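Salicylaldehyde dehydrogenase NahF (PDB 4JZ6) is an aldehyde dehydrogenase of broad substrate specificity that probably oxidises salicylaldehyde to salicylate with NAD+ and water in naphthalene degradation. Local coordinates at residues A[18-23]-A[47-52]; A[37-42]-A[343-348]; A[104-109]-A[192-197]; A[292-297]-A[339-344]. All blocks are in the same frame, centred on the assembly; numbering follows the deposited sequence.

Interaction 1: residues A[18-23]-A[47-52]; sequences MKTKLF and VMTESA
M18 lies beside T49 at the start of a parallel pairing between strands 18-24 and 47-52, the two inner strands of a four-stranded mixed sheet. M18 N donates a hydrogen bond to M48 O at 3.2 Å, and M18 O accepts one from E50 N at 2.8 Å, almost straight at 173°. Both M48 and T49 face R39 on the next strand, a classic beta bulge. The M18 side chain bends at chi3 (-66°), which brings CE to 3.2 Å from T49 OG1; that hydroxyl is itself hydrogen-bonded to E106 of helix 96-107. K19 sits on the other face with E50, the two chains side by side and pointing the same way. K19 NZ stays 4.7 Å from E50 OE1, so the opposite charges may attract but are not in contact; the carboxylate is held instead by T36 and by H17, apparently a remnant of the tag. T20 continues the pairing in both directions, its N bonding to E50 O at 2.8 Å and its O receiving A52 N. On the face that packs against helix 195-208, T20 CG2 presses on S51 OG at 3.3 Å. K21 has its CB turned away from the partner strand. Beyond it L22 swings its end back, and CD1 rests on A52 CB at 3.7 Å.

Interaction 2: residues A[37-42]-A[343-348]; sequences FERKHP and PMVSPN
V345 O is gripped by both terminal nitrogens of R39, a forked hold that joins the edge strand 36-40 of the four-stranded sheet to the loop between helices 311-327 and 349-362. In the aldehyde dehydrogenase fold this loop belongs to the catalytic domain, so the contact joins the N-terminal sheet to that domain. R39 NH2 makes the stronger bond, 2.6 Å to V345 O; it lies in the carbonyl plane on a lone pair, and the oxygen sits at the edge of the guanidinium, near its plane. The second bond, from R39 NH1 to V345 O, is weak at 3.1 Å, its angle at the hydrogen only 129°. R39 gets there by a bend at chi2 (51°) that places CD, after which its chain crosses the V345 side chain at about a right angle, NH2 coming 3.5 Å from V345 CG2. The same NH2 also bonds to E106 O at the end of helix 96-107, so one nitrogen serves two backbone oxygens.

The ring of P42 packs against the same loop. Its CG touches M344 O at 3.3 Å and its CB comes 3.4 Å from V345 O, so ring carbons of P42 as well as the R39 N-H groups lie against that oxygen. P42 CD lies over one face of the H41 imidazole, offset toward the rim, and S44 N bonds to H41 ND1. At the far end the two prolines meet: P347 CD lies 4.0 Å from P42 CB, and P347 CG reaches P42 O at 3.3 Å.

Interaction 3: residues A[104-109]-A[192-197]; sequences AMEVGA and EFSPAT
The carboxylate of E106 reaches across to the start of helix 195-208 and accepts from A196 and T197, residues of its first turn. OE2 takes A196 N at 2.8 Å, met on the syn side and 20° out of the carboxylate plane. OE1 accepts twice from T197: the hydroxyl OG1 comes in at 2.6 Å, nearly along the C-O axis, and the backbone N at 3.0 Å from above the carboxylate plane. T49 OG1, from the neighbouring sheet strand, is a further hydrogen-bond partner of OE2. P195 N brings no hydrogen, but its ring carbon CD lies only 3.1 Å from E106 OE2, and A196 CB is equally close to that oxygen, so the group is packed tightly as well as bonded. S194 occupies the N-cap position without making a capping bond of its own; amides of the first turn are met instead by a glutamate from another helix.

E106 extends beyond CG with chi2 anti (-162°), and its chain slides past that of T197 in the opposite direction. Near the end of helix 96-107, V107 CG1 packs 3.7 Å from the carbonyl oxygen F193 O and 4.1 Å from S194 CB.

One side chain, that of E106, thereby joins the end of helix 96-107, the beginning of helix 195-208 and the N-terminal sheet. Buried and ringed by donors at the positive end of a helix, its carboxylate would be expected to have its ionised form stabilised.

Interaction 4: residues A[292-297]-A[339-344]; sequences GSFLFQ and CIIGPM
F294 meets I341 through the base of its side chain, CB lying 3.7 Å from I341 CD1, while S293 CB covers one face of the phenyl ring 3.6 Å above its plane, offset toward the rim. The ring of F296 stacks on W113, a residue of the salicylaldehyde pocket, and its side chain is about 6 Å from the bound ligand. Q297 contributes the third flat group: a bend at chi2 (98°) places CD, and the amide lies against the backbone of G342 and P343, while CG is the atom that meets I341. Packing is tight there, with Q297 CG only 2.9 Å from G342 O. Q297 OE1 is 3.0 Å from G342 N; having no side chain, G342 lets the amide come this close. Q297 NE2 comes within 2.9 Å of P343 O, at an angle too poor for a hydrogen bond.

A water supplies the clear polar link, accepting from F296 N at 2.8 Å and donating to I340 O at 2.6 Å. F296 and Q297 both have positive phi, and Q297 N bonds back to F294 O as the chain leaves helix 282-294 and leads into the catalytic-domain segment holding C301 of the salicylaldehyde pocket.

Around this turn, F294 packs on F321 and T325 of helix 311-327, L295 on helix 111-130 and M344 on helix 349-362. F500 of the second subunit covers L295 and I340.

From the N terminus, interaction 1 closes a short loop of 23 residues. Interaction 2 starts inside that loop, on strand 36-40, and ends some 300 residues later, so the two cross; they meet again where strands 36-40 and 47-52 pair. Interaction 3 is nested within the long loop of interaction 2 and brings helices 96-107 and 195-208 together against the sheet, touching both earlier contacts. Interaction 4 comes after it in series and ends on the same loop as interaction 2, sharing P343 and M344; V107 also packs on F296. Together they tie the N-terminal sheet, helices 96-107 and 195-208, and the catalytic-domain loop 339-348 into one continuous region.

Interaction 1: residues A[18-23]-A[47-52]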
# COMPACT_ATOMS: atom_id res chain seq x y z
N MET A 18 -2.28 -39.46 3.40
CA MET A 18 -1.98 -38.74 2.16
C MET A 18 -0.52 -38.31 2.05
O MET A 18 0.10 -37.89 3.04
CB MET A 18 -2.89 -37.52 2.04
CG MET A 18 -4.35 -37.86 1.81
SD MET A 18 -5.40 -36.41 1.94
CE MET A 18 -5.21 -36.04 3.68
N LYS A 19 0.04 -38.40 0.85
CA LYS A 19 1.42 -37.99 0.60
C LYS A 19 1.49 -36.83 -0.41
O LYS A 19 0.94 -36.91 -1.51
CB LYS A 19 2.26 -39.19 0.13
CG LYS A 19 2.60 -40.18 1.24
CD LYS A 19 3.63 -41.22 0.78
CE LYS A 19 4.13 -42.08 1.95
NZ LYS A 19 5.06 -43.19 1.53
N THR A 20 2.19 -35.77 -0.01
CA THR A 20 2.18 -34.49 -0.72
C THR A 20 3.59 -33.96 -1.02
O THR A 20 4.47 -34.00 -0.16
CB THR A 20 1.38 -33.46 0.10
OG1 THR A 20 0.01 -33.50 -0.30
CG2 THR A 20 1.91 -32.04 -0.10
N LYS A 21 3.80 -33.46 -2.24
CA LYS A 21 5.11 -32.95 -2.64
C LYS A 21 5.13 -31.43 -2.83
O LYS A 21 4.13 -30.75 -2.61
CB LYS A 21 5.58 -33.64 -3.92
CG LYS A 21 5.92 -35.12 -3.76
CD LYS A 21 6.65 -35.66 -4.98
CE LYS A 21 7.12 -37.09 -4.76
NZ LYS A 21 8.04 -37.55 -5.84
N LEU A 22 6.29 -30.91 -3.24
CA LEU A 22 6.42 -29.51 -3.66
C LEU A 22 6.06 -29.41 -5.14
O LEU A 22 6.04 -30.41 -5.85
CB LEU A 22 7.86 -29.03 -3.45
CG LEU A 22 8.24 -28.30 -2.16
CD1 LEU A 22 7.37 -28.71 -0.98
CD2 LEU A 22 9.73 -28.50 -1.86
N PHE A 23 5.77 -28.19 -5.61
CA PHE A 23 5.44 -28.00 -7.02
C PHE A 23 6.20 -26.83 -7.65
O PHE A 23 5.96 -25.67 -7.32
CB PHE A 23 3.94 -27.81 -7.19
CG PHE A 23 3.49 -27.76 -8.62
CD1 PHE A 23 3.38 -28.92 -9.36
CD2 PHE A 23 3.16 -26.55 -9.21
CE1 PHE A 23 2.95 -28.89 -10.68
CE2 PHE A 23 2.74 -26.50 -10.53
CZ PHE A 23 2.63 -27.68 -11.26
N VAL A 47 -1.64 -39.49 11.77
CA VAL A 47 -1.08 -38.77 10.63
C VAL A 47 -2.11 -38.58 9.52
O VAL A 47 -2.59 -39.56 8.94
CB VAL A 47 0.15 -39.50 10.05
CG1 VAL A 47 0.72 -38.73 8.85
CG2 VAL A 47 1.21 -39.69 11.12
N MET A 48 -2.44 -37.33 9.21
CA MET A 48 -3.38 -37.06 8.13
C MET A 48 -2.65 -36.87 6.79
O MET A 48 -3.07 -37.42 5.77
CB MET A 48 -4.24 -35.83 8.45
CG MET A 48 -5.22 -36.00 9.61
SD MET A 48 -6.13 -37.56 9.56
CE MET A 48 -7.41 -37.28 10.78
N THR A 49 -1.56 -36.10 6.81
CA THR A 49 -0.80 -35.82 5.60
C THR A 49 0.71 -35.76 5.87
O THR A 49 1.15 -35.19 6.87
CB THR A 49 -1.23 -34.48 4.96
OG1 THR A 49 -2.66 -34.44 4.87
CG2 THR A 49 -0.63 -34.31 3.58
N GLU A 50 1.49 -36.37 4.97
CA GLU A 50 2.94 -36.23 5.00
C GLU A 50 3.35 -35.39 3.80
O GLU A 50 3.05 -35.74 2.66
CB GLU A 50 3.61 -37.61 4.97
CG GLU A 50 5.13 -37.57 5.09
CD GLU A 50 5.76 -38.96 5.04
OE1 GLU A 50 5.02 -39.96 4.92
OE2 GLU A 50 7.01 -39.06 5.12
N SER A 51 4.02 -34.27 4.05
CA SER A 51 4.38 -33.34 2.98
C SER A 51 5.89 -33.15 2.84
O SER A 51 6.63 -33.28 3.81
CB SER A 51 3.69 -31.99 3.20
OG SER A 51 4.04 -31.04 2.19
N ALA A 52 6.34 -32.87 1.62
CA ALA A 52 7.72 -32.49 1.39
C ALA A 52 8.02 -31.23 2.19
O ALA A 52 7.21 -30.30 2.22
CB ALA A 52 7.97 -32.26 -0.09

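Interaction 2: residues A[37-42]-A[343-348]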
# COMPACT_ATOMS: atom_id res chain seq x y z
N PHE A 37 7.51 -33.43 6.57
CA PHE A 37 6.88 -33.02 7.82
C PHE A 37 5.44 -33.51 7.78
O PHE A 37 4.89 -33.73 6.70
CB PHE A 37 6.93 -31.50 8.01
CG PHE A 37 6.02 -30.74 7.09
CD1 PHE A 37 4.74 -30.38 7.49
CD2 PHE A 37 6.44 -30.36 5.83
CE1 PHE A 37 3.90 -29.66 6.64
CE2 PHE A 37 5.61 -29.64 4.98
CZ PHE A 37 4.34 -29.29 5.39
N GLU A 38 4.83 -33.67 8.94
CA GLU A 38 3.49 -34.25 9.00
C GLU A 38 2.43 -33.30 9.53
O GLU A 38 2.73 -32.37 10.29
CB GLU A 38 3.50 -35.53 9.84
CG GLU A 38 4.29 -36.67 9.22
CD GLU A 38 4.44 -37.84 10.16
OE1 GLU A 38 4.38 -37.62 11.39
OE2 GLU A 38 4.62 -38.98 9.67
N ARG A 39 1.20 -33.53 9.11
CA ARG A 39 0.04 -32.88 9.70
C ARG A 39 -0.72 -33.96 10.44
O ARG A 39 -1.44 -34.76 9.83
CB ARG A 39 -0.84 -32.24 8.61
CG ARG A 39 -2.22 -31.79 9.08
CD ARG A 39 -2.15 -30.92 10.32
NE ARG A 39 -3.46 -30.37 10.68
CZ ARG A 39 -3.77 -29.95 11.91
NH1 ARG A 39 -2.88 -30.03 12.89
NH2 ARG A 39 -4.98 -29.47 12.16
N LYS A 40 -0.53 -34.03 11.76
CA LYS A 40 -1.26 -35.00 12.57
C LYS A 40 -2.58 -34.38 12.99
O LYS A 40 -2.69 -33.16 13.14
CB LYS A 40 -0.45 -35.39 13.81
CG LYS A 40 0.92 -36.00 13.54
CD LYS A 40 1.68 -36.14 14.85
CE LYS A 40 3.13 -36.55 14.63
NZ LYS A 40 3.94 -36.41 15.89
N HIS A 41 -3.59 -35.22 13.16
CA HIS A 41 -4.88 -34.78 13.68
C HIS A 41 -4.68 -34.22 15.08
O HIS A 41 -4.01 -34.83 15.91
CB HIS A 41 -5.86 -35.96 13.71
CG HIS A 41 -7.26 -35.58 14.05
ND1 HIS A 41 -7.75 -35.58 15.33
CD2 HIS A 41 -8.29 -35.19 13.25
CE1 HIS A 41 -9.02 -35.21 15.33
NE2 HIS A 41 -9.37 -34.97 14.08
N PRO A 42 -5.26 -33.03 15.34
CA PRO A 42 -5.03 -32.33 16.61
C PRO A 42 -5.57 -33.05 17.86
O PRO A 42 -5.12 -32.72 18.96
CB PRO A 42 -5.73 -30.99 16.40
CG PRO A 42 -6.72 -31.23 15.33
CD PRO A 42 -6.12 -32.26 14.43
N PRO A 343 -13.40 -29.86 15.61
CA PRO A 343 -12.22 -29.61 16.45
C PRO A 343 -11.44 -28.41 15.95
O PRO A 343 -11.49 -28.10 14.76
CB PRO A 343 -11.40 -30.89 16.29
CG PRO A 343 -11.84 -31.47 14.98
CD PRO A 343 -13.30 -31.13 14.88
N MET A 344 -10.73 -27.73 16.84
CA MET A 344 -9.85 -26.64 16.45
C MET A 344 -8.61 -27.20 15.77
O MET A 344 -8.45 -28.41 15.68
CB MET A 344 -9.49 -25.77 17.65
CG MET A 344 -10.69 -25.04 18.21
SD MET A 344 -10.35 -24.00 19.63
CE MET A 344 -9.79 -25.21 20.83
N VAL A 345 -7.75 -26.31 15.28
CA VAL A 345 -6.67 -26.72 14.38
C VAL A 345 -5.49 -27.40 15.07
O VAL A 345 -4.84 -28.27 14.49
CB VAL A 345 -6.16 -25.53 13.52
CG1 VAL A 345 -5.42 -24.52 14.38
CG2 VAL A 345 -5.27 -26.01 12.39
N SER A 346 -5.23 -27.01 16.31
CA SER A 346 -4.00 -27.42 16.98
C SER A 346 -4.25 -27.70 18.46
O SER A 346 -5.08 -27.05 19.08
CB SER A 346 -2.95 -26.32 16.84
OG SER A 346 -1.76 -26.62 17.54
N PRO A 347 -3.50 -28.67 19.02
CA PRO A 347 -3.62 -29.02 20.45
C PRO A 347 -3.07 -27.91 21.34
O PRO A 347 -2.46 -28.19 22.37
CB PRO A 347 -2.73 -30.26 20.58
CG PRO A 347 -2.46 -30.73 19.17
CD PRO A 347 -2.51 -29.50 18.33
N ASN A 348 -3.29 -26.67 20.93
CA ASN A 348 -2.65 -25.52 21.52
C ASN A 348 -3.67 -24.40 21.54
O ASN A 348 -3.58 -23.47 22.34
CB ASN A 348 -1.48 -25.09 20.63
CG ASN A 348 -0.15 -25.17 21.34
OD1 ASN A 348 0.70 -25.99 20.99
ND2 ASN A 348 0.05 -24.32 22.34

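Interaction 3: residues A[104-109]-A[192-197]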
# COMPACT_ATOMS: atom_id res chain seq x y z
N ALA A 104 -11.84 -31.94 5.79
CA ALA A 104 -12.37 -32.54 7.01
C ALA A 104 -11.23 -33.19 7.80
O ALA A 104 -11.20 -33.12 9.03
CB ALA A 104 -13.45 -33.55 6.69
N MET A 105 -10.30 -33.82 7.09
CA MET A 105 -9.21 -34.53 7.75
C MET A 105 -8.17 -33.56 8.30
O MET A 105 -7.70 -33.72 9.43
CB MET A 105 -8.54 -35.51 6.78
CG MET A 105 -9.44 -36.66 6.35
SD MET A 105 -8.74 -37.64 5.00
CE MET A 105 -7.28 -38.33 5.79
N GLU A 106 -7.82 -32.56 7.50
CA GLU A 106 -6.70 -31.68 7.85
C GLU A 106 -7.05 -30.58 8.84
O GLU A 106 -6.29 -30.33 9.77
CB GLU A 106 -6.09 -31.06 6.59
CG GLU A 106 -5.41 -32.06 5.68
CD GLU A 106 -4.46 -31.39 4.72
OE1 GLU A 106 -4.87 -30.41 4.05
OE2 GLU A 106 -3.29 -31.83 4.64
N VAL A 107 -8.18 -29.92 8.63
CA VAL A 107 -8.50 -28.72 9.40
C VAL A 107 -9.86 -28.78 10.09
O VAL A 107 -10.41 -27.75 10.47
CB VAL A 107 -8.39 -27.44 8.53
CG1 VAL A 107 -7.02 -27.37 7.86
CG2 VAL A 107 -9.50 -27.38 7.49
N GLY A 108 -10.38 -30.00 10.25
CA GLY A 108 -11.63 -30.22 10.95
C GLY A 108 -12.81 -29.43 10.41
O GLY A 108 -13.67 -28.98 11.17
N ALA A 109 -12.85 -29.25 9.09
CA ALA A 109 -13.92 -28.51 8.46
C ALA A 109 -15.12 -29.41 8.20
O ALA A 109 -14.97 -30.50 7.67
CB ALA A 109 -13.44 -27.91 7.15
N GLU A 192 1.15 -25.22 7.08
CA GLU A 192 1.63 -26.46 7.66
C GLU A 192 0.47 -27.36 8.11
O GLU A 192 0.63 -28.57 8.22
CB GLU A 192 2.56 -26.17 8.84
CG GLU A 192 1.90 -25.52 10.03
CD GLU A 192 2.16 -24.04 10.12
OE1 GLU A 192 2.24 -23.37 9.06
OE2 GLU A 192 2.29 -23.54 11.26
N PHE A 193 -0.69 -26.75 8.36
CA PHE A 193 -1.85 -27.49 8.83
C PHE A 193 -2.73 -27.97 7.67
O PHE A 193 -3.64 -28.80 7.85
CB PHE A 193 -2.69 -26.62 9.76
CG PHE A 193 -1.96 -26.17 10.99
CD1 PHE A 193 -1.51 -27.08 11.93
CD2 PHE A 193 -1.73 -24.82 11.21
CE1 PHE A 193 -0.84 -26.66 13.07
CE2 PHE A 193 -1.06 -24.39 12.34
CZ PHE A 193 -0.61 -25.32 13.27
N SER A 194 -2.46 -27.45 6.48
CA SER A 194 -3.28 -27.75 5.31
C SER A 194 -2.48 -28.12 4.05
O SER A 194 -2.75 -27.58 2.97
CB SER A 194 -4.20 -26.55 5.04
OG SER A 194 -4.45 -26.40 3.66
N PRO A 195 -1.51 -29.05 4.16
CA PRO A 195 -0.69 -29.25 2.97
C PRO A 195 -1.36 -30.06 1.86
O PRO A 195 -1.04 -29.85 0.69
CB PRO A 195 0.53 -30.00 3.52
CG PRO A 195 0.01 -30.74 4.67
CD PRO A 195 -1.04 -29.87 5.29
N ALA A 196 -2.26 -30.98 2.20
CA ALA A 196 -2.95 -31.76 1.18
C ALA A 196 -3.93 -30.89 0.40
O ALA A 196 -4.06 -31.03 -0.82
CB ALA A 196 -3.66 -32.95 1.80
N THR A 197 -4.61 -30.00 1.10
CA THR A 197 -5.59 -29.12 0.47
C THR A 197 -4.93 -28.12 -0.46
O THR A 197 -5.41 -27.88 -1.57
CB THR A 197 -6.38 -28.34 1.52
OG1 THR A 197 -6.67 -29.20 2.63
CG2 THR A 197 -7.68 -27.83 0.92

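Interaction 4: residues A[292-297]-A[339-344]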
# COMPACT_ATOMS: atom_id res chain seq x y z
N GLY A 292 -22.45 -16.32 12.60
CA GLY A 292 -21.16 -15.65 12.51
C GLY A 292 -20.21 -16.07 13.61
O GLY A 292 -18.99 -16.06 13.42
N SER A 293 -20.75 -16.44 14.76
CA SER A 293 -19.93 -16.81 15.90
C SER A 293 -19.33 -18.21 15.77
O SER A 293 -18.17 -18.43 16.13
CB SER A 293 -20.73 -16.73 17.20
OG SER A 293 -21.06 -15.38 17.48
N PHE A 294 -20.11 -19.15 15.24
CA PHE A 294 -19.73 -20.55 15.36
C PHE A 294 -19.52 -21.30 14.06
O PHE A 294 -19.29 -22.51 14.08
CB PHE A 294 -20.72 -21.27 16.25
CG PHE A 294 -20.82 -20.68 17.61
CD1 PHE A 294 -19.74 -20.72 18.47
CD2 PHE A 294 -21.99 -20.07 18.02
CE1 PHE A 294 -19.82 -20.16 19.73
CE2 PHE A 294 -22.08 -19.51 19.28
CZ PHE A 294 -20.99 -19.56 20.14
N LEU A 295 -19.59 -20.61 12.93
CA LEU A 295 -19.24 -21.24 11.68
C LEU A 295 -17.75 -21.60 11.74
O LEU A 295 -16.93 -20.77 12.13
CB LEU A 295 -19.54 -20.31 10.51
CG LEU A 295 -19.11 -20.79 9.12
CD1 LEU A 295 -19.74 -22.12 8.79
CD2 LEU A 295 -19.51 -19.75 8.10
N PHE A 296 -17.43 -22.85 11.37
CA PHE A 296 -16.05 -23.35 11.40
C PHE A 296 -15.37 -23.12 12.76
O PHE A 296 -14.19 -22.79 12.83
CB PHE A 296 -15.22 -22.76 10.25
CG PHE A 296 -13.85 -23.37 10.09
CD1 PHE A 296 -13.67 -24.75 10.15
CD2 PHE A 296 -12.73 -22.57 9.89
CE1 PHE A 296 -12.41 -25.31 10.01
CE2 PHE A 296 -11.47 -23.13 9.75
CZ PHE A 296 -11.31 -24.50 9.80
N GLN A 297 -16.15 -23.28 13.83
CA GLN A 297 -15.63 -23.17 15.19
C GLN A 297 -15.02 -21.81 15.49
O GLN A 297 -14.04 -21.73 16.22
CB GLN A 297 -14.56 -24.23 15.43
CG GLN A 297 -15.00 -25.63 15.11
CD GLN A 297 -14.54 -26.11 13.74
OE1 GLN A 297 -15.36 -26.47 12.90
NE2 GLN A 297 -13.23 -26.12 13.52
N CYS A 339 -21.71 -31.72 12.03
CA CYS A 339 -20.99 -31.04 13.09
C CYS A 339 -20.95 -29.55 12.79
O CYS A 339 -20.51 -29.14 11.72
CB CYS A 339 -19.57 -31.59 13.20
SG CYS A 339 -19.50 -33.34 13.53
N ILE A 340 -21.44 -28.75 13.73
CA ILE A 340 -21.31 -27.31 13.60
C ILE A 340 -19.98 -26.90 14.23
O ILE A 340 -19.21 -26.15 13.65
CB ILE A 340 -22.48 -26.56 14.28
CG1 ILE A 340 -23.82 -27.09 13.77
CG2 ILE A 340 -22.35 -25.06 14.07
CD1 ILE A 340 -23.97 -27.01 12.27
N ILE A 341 -19.72 -27.44 15.41
CA ILE A 341 -18.48 -27.17 16.12
C ILE A 341 -17.49 -28.33 15.97
O ILE A 341 -17.51 -29.28 16.76
CB ILE A 341 -18.72 -26.91 17.62
CG1 ILE A 341 -19.96 -26.03 17.83
CG2 ILE A 341 -17.49 -26.28 18.27
CD1 ILE A 341 -19.79 -24.61 17.40
N GLY A 342 -16.64 -28.26 14.95
CA GLY A 342 -15.60 -29.25 14.77
C GLY A 342 -14.44 -29.02 15.71
O GLY A 342 -14.48 -28.11 16.53
N PRO A 343 -13.40 -29.86 15.61
CA PRO A 343 -12.22 -29.61 16.45
C PRO A 343 -11.44 -28.41 15.95
O PRO A 343 -11.49 -28.10 14.76
CB PRO A 343 -11.40 -30.89 16.29
CG PRO A 343 -11.84 -31.47 14.98
CD PRO A 343 -13.30 -31.13 14.88
N MET A 344 -10.73 -27.73 16.84
CA MET A 344 -9.85 -26.64 16.45
C MET A 344 -8.61 -27.20 15.77
O MET A 344 -8.45 -28.41 15.68
CB MET A 344 -9.49 -25.77 17.65
CG MET A 344 -10.69 -25.04 18.21
SD MET A 344 -10.35 -24.00 19.63
CE MET A 344 -9.79 -25.21 20.83
O HOH W 1 -19.09 -25.12 11.23